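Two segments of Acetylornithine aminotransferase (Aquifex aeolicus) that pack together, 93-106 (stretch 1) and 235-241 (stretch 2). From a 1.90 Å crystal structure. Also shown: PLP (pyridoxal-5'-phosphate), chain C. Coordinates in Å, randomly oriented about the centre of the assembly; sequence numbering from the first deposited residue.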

# COMPACT_ATOMS: atom_id res chain seq x y z
N ASN A 93 2.52 3.51 1.25
CA ASN A 93 3.28 2.35 0.78
C ASN A 93 3.23 2.12 -0.71
O ASN A 93 3.91 1.24 -1.22
CB ASN A 93 2.77 1.08 1.47
CG ASN A 93 2.85 1.17 2.96
OD1 ASN A 93 3.93 1.01 3.54
ND2 ASN A 93 1.72 1.45 3.61
N SER A 94 2.43 2.92 -1.40
CA SER A 94 2.28 2.74 -2.84
C SER A 94 1.81 4.02 -3.49
O SER A 94 1.44 4.98 -2.80
CB SER A 94 1.25 1.66 -3.12
OG SER A 94 -0.02 2.04 -2.59
N GLY A 95 1.80 4.00 -4.81
CA GLY A 95 1.34 5.14 -5.56
C GLY A 95 -0.15 5.33 -5.37
O GLY A 95 -0.62 6.46 -5.23
N THR A 96 -0.91 4.24 -5.35
CA THR A 96 -2.36 4.35 -5.18
C THR A 96 -2.71 4.88 -3.79
O THR A 96 -3.61 5.70 -3.65
CB THR A 96 -3.09 3.01 -5.45
OG1 THR A 96 -4.50 3.26 -5.60
CG2 THR A 96 -2.87 2.02 -4.32
N GLU A 97 -2.00 4.42 -2.76
CA GLU A 97 -2.28 4.92 -1.41
C GLU A 97 -1.96 6.41 -1.34
O GLU A 97 -2.59 7.16 -0.59
CB GLU A 97 -1.45 4.20 -0.35
CG GLU A 97 -1.82 2.75 -0.11
CD GLU A 97 -1.26 2.23 1.20
OE1 GLU A 97 -0.23 2.77 1.67
OE2 GLU A 97 -1.83 1.28 1.76
N SER A 98 -0.98 6.83 -2.12
CA SER A 98 -0.58 8.24 -2.15
C SER A 98 -1.65 9.11 -2.78
O SER A 98 -2.02 10.14 -2.23
CB SER A 98 0.75 8.39 -2.90
OG SER A 98 1.78 7.70 -2.22
N VAL A 99 -2.16 8.70 -3.94
CA VAL A 99 -3.21 9.47 -4.58
C VAL A 99 -4.43 9.52 -3.66
O VAL A 99 -5.10 10.56 -3.56
CB VAL A 99 -3.58 8.87 -5.95
CG1 VAL A 99 -4.88 9.47 -6.47
CG2 VAL A 99 -2.44 9.14 -6.94
N GLU A 100 -4.71 8.42 -2.99
CA GLU A 100 -5.84 8.36 -2.07
C GLU A 100 -5.68 9.42 -0.97
O GLU A 100 -6.63 10.12 -0.61
CB GLU A 100 -5.95 6.97 -1.42
CG GLU A 100 -6.33 5.84 -2.37
CD GLU A 100 -7.83 5.62 -2.48
OE1 GLU A 100 -8.60 6.27 -1.74
OE2 GLU A 100 -8.25 4.77 -3.29
N ALA A 101 -4.46 9.52 -0.42
CA ALA A 101 -4.18 10.50 0.63
C ALA A 101 -4.37 11.92 0.12
O ALA A 101 -4.85 12.79 0.85
CB ALA A 101 -2.75 10.32 1.15
N ALA A 102 -3.99 12.15 -1.14
CA ALA A 102 -4.13 13.47 -1.75
C ALA A 102 -5.60 13.87 -1.89
O ALA A 102 -5.97 15.01 -1.58
CB ALA A 102 -3.45 13.50 -3.11
N ILE A 103 -6.42 12.95 -2.39
CA ILE A 103 -7.85 13.19 -2.58
C ILE A 103 -8.50 13.50 -1.24
O ILE A 103 -9.33 14.41 -1.13
CB ILE A 103 -8.53 11.95 -3.20
CG1 ILE A 103 -8.05 11.76 -4.64
CG2 ILE A 103 -10.06 12.09 -3.14
CD1 ILE A 103 -8.49 10.46 -5.27
N LYS A 104 -8.13 12.74 -0.21
CA LYS A 104 -8.69 12.95 1.12
C LYS A 104 -8.27 14.31 1.68
O LYS A 104 -9.11 15.05 2.21
CB LYS A 104 -8.24 11.84 2.07
CG LYS A 104 -8.78 10.47 1.70
CD LYS A 104 -8.39 9.40 2.71
CE LYS A 104 -9.05 9.63 4.06
NZ LYS A 104 -8.68 8.57 5.05
N LEU A 105 -6.99 14.64 1.55
CA LEU A 105 -6.48 15.92 2.05
C LEU A 105 -7.16 17.11 1.38
O LEU A 105 -7.48 18.10 2.04
CB LEU A 105 -4.96 16.01 1.83
CG LEU A 105 -4.28 17.31 2.27
CD1 LEU A 105 -4.40 17.50 3.77
CD2 LEU A 105 -2.81 17.27 1.87
N ALA A 106 -7.37 17.01 0.07
CA ALA A 106 -8.00 18.08 -0.69
C ALA A 106 -9.44 18.31 -0.24
O ALA A 106 -9.87 19.45 -0.09
CB ALA A 106 -7.96 17.75 -2.17
N ASP A 235 -0.32 22.29 -5.34
CA ASP A 235 -0.68 22.36 -3.93
C ASP A 235 -0.33 21.01 -3.29
O ASP A 235 0.02 20.93 -2.12
CB ASP A 235 -2.17 22.65 -3.79
CG ASP A 235 -2.56 23.98 -4.44
OD1 ASP A 235 -2.19 25.03 -3.88
OD2 ASP A 235 -3.20 23.97 -5.51
N VAL A 236 -0.43 19.95 -4.09
CA VAL A 236 -0.11 18.60 -3.62
C VAL A 236 0.45 17.75 -4.75
O VAL A 236 0.01 17.86 -5.90
CB VAL A 236 -1.37 17.87 -3.08
CG1 VAL A 236 -0.97 16.54 -2.45
CG2 VAL A 236 -2.11 18.73 -2.07
N ILE A 237 1.43 16.91 -4.44
CA ILE A 237 1.96 15.99 -5.44
C ILE A 237 2.01 14.60 -4.80
O ILE A 237 2.13 14.49 -3.58
CB ILE A 237 3.37 16.38 -5.94
CG1 ILE A 237 4.38 16.35 -4.79
CG2 ILE A 237 3.32 17.77 -6.59
CD1 ILE A 237 5.82 16.54 -5.25
N ALA A 238 1.90 13.57 -5.62
CA ALA A 238 1.95 12.19 -5.13
C ALA A 238 3.22 11.56 -5.69
O ALA A 238 3.57 11.78 -6.84
CB ALA A 238 0.72 11.41 -5.59
N LEU A 239 3.90 10.78 -4.86
CA LEU A 239 5.15 10.13 -5.26
C LEU A 239 5.15 8.67 -4.85
O LEU A 239 4.47 8.29 -3.90
CB LEU A 239 6.34 10.81 -4.60
CG LEU A 239 6.60 12.29 -4.88
CD1 LEU A 239 7.53 12.84 -3.82
CD2 LEU A 239 7.19 12.47 -6.28
N ALA A 240 5.93 7.86 -5.56
CA ALA A 240 6.07 6.44 -5.25
C ALA A 240 7.05 5.81 -6.24
O ALA A 240 7.99 6.46 -6.69
CB ALA A 240 4.72 5.73 -5.31
N LYS A 241 6.81 4.55 -6.57
CA LYS A 241 7.67 3.82 -7.49
C LYS A 241 9.17 4.07 -7.27
O LYS A 241 9.74 3.63 -6.26
CB LYS A 241 7.28 4.14 -8.94
CG LYS A 241 5.90 3.58 -9.33
CD LYS A 241 5.70 3.50 -10.83
CE LYS A 241 4.45 2.68 -11.20
NZ LYS A 241 3.25 3.54 -11.08
N1 PLP C . -0.33 6.85 -10.55
C2 PLP C . 0.55 6.88 -11.56
C2A PLP C . 0.74 8.14 -12.37
C3 PLP C . 1.31 5.73 -11.88
O3 PLP C . 2.21 5.76 -12.91
C4 PLP C . 1.12 4.55 -11.10
C4A PLP C . 1.93 3.35 -11.42
C5 PLP C . 0.15 4.57 -10.01
C6 PLP C . -0.55 5.76 -9.78
C5A PLP C . -0.10 3.34 -9.15
O4P PLP C . 0.99 3.16 -8.26
P PLP C . 0.73 1.84 -7.35
O1P PLP C . 1.88 1.68 -6.43
O2P PLP C . -0.61 1.97 -6.49
O3P PLP C . 0.61 0.55 -8.31
O HOH W 1 4.01 2.51 -6.83

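This is a close, buried, almost entirely apolar packing of a helix against an antiparallel strand, with no direct hydrogen bond between the stretches and with PLP bridging them at one end. The axes of helix 95-106 and strand 236-239 approach to 7.4 Å, and their directions differ by 164°, so the start of the helix lies beside the end of stretch 2.

Alternation along the strand turns Val 236 and Ala 238 toward the helix and Ile 237 and Leu 239 away. Small residues keep the spacing tight: Ala 102 CB meets Val 236 CG1 at 4.0 Å, and Ser 98 CB lies 4.0 Å from Ala 238 CB. Val 99 CG2 lies 4.1 Å from Ala 238 CB, while Leu 105 CD2 reaches Val 236 CG2 at 4.3 Å. Ser 98 can face this apolar surface because its OG donates to Ser 94 O (2.8 Å), four residues back at the N-cap.

The backbones come closest at Gly 95, whose CA is 4.9 Å from Ala 240 CA; Gly 95 N lies 3.4 Å from Ala 240 CB. A side chain here would collide with PLP O4P; without one, Gly 95 N donates to PLP O1P (2.8 Å). Ser 94 OG caps the helix, accepting from Glu 97 N (3.1 Å). Lys 241 completes the bridge covalently, its NZ 1.4 Å from PLP C4A.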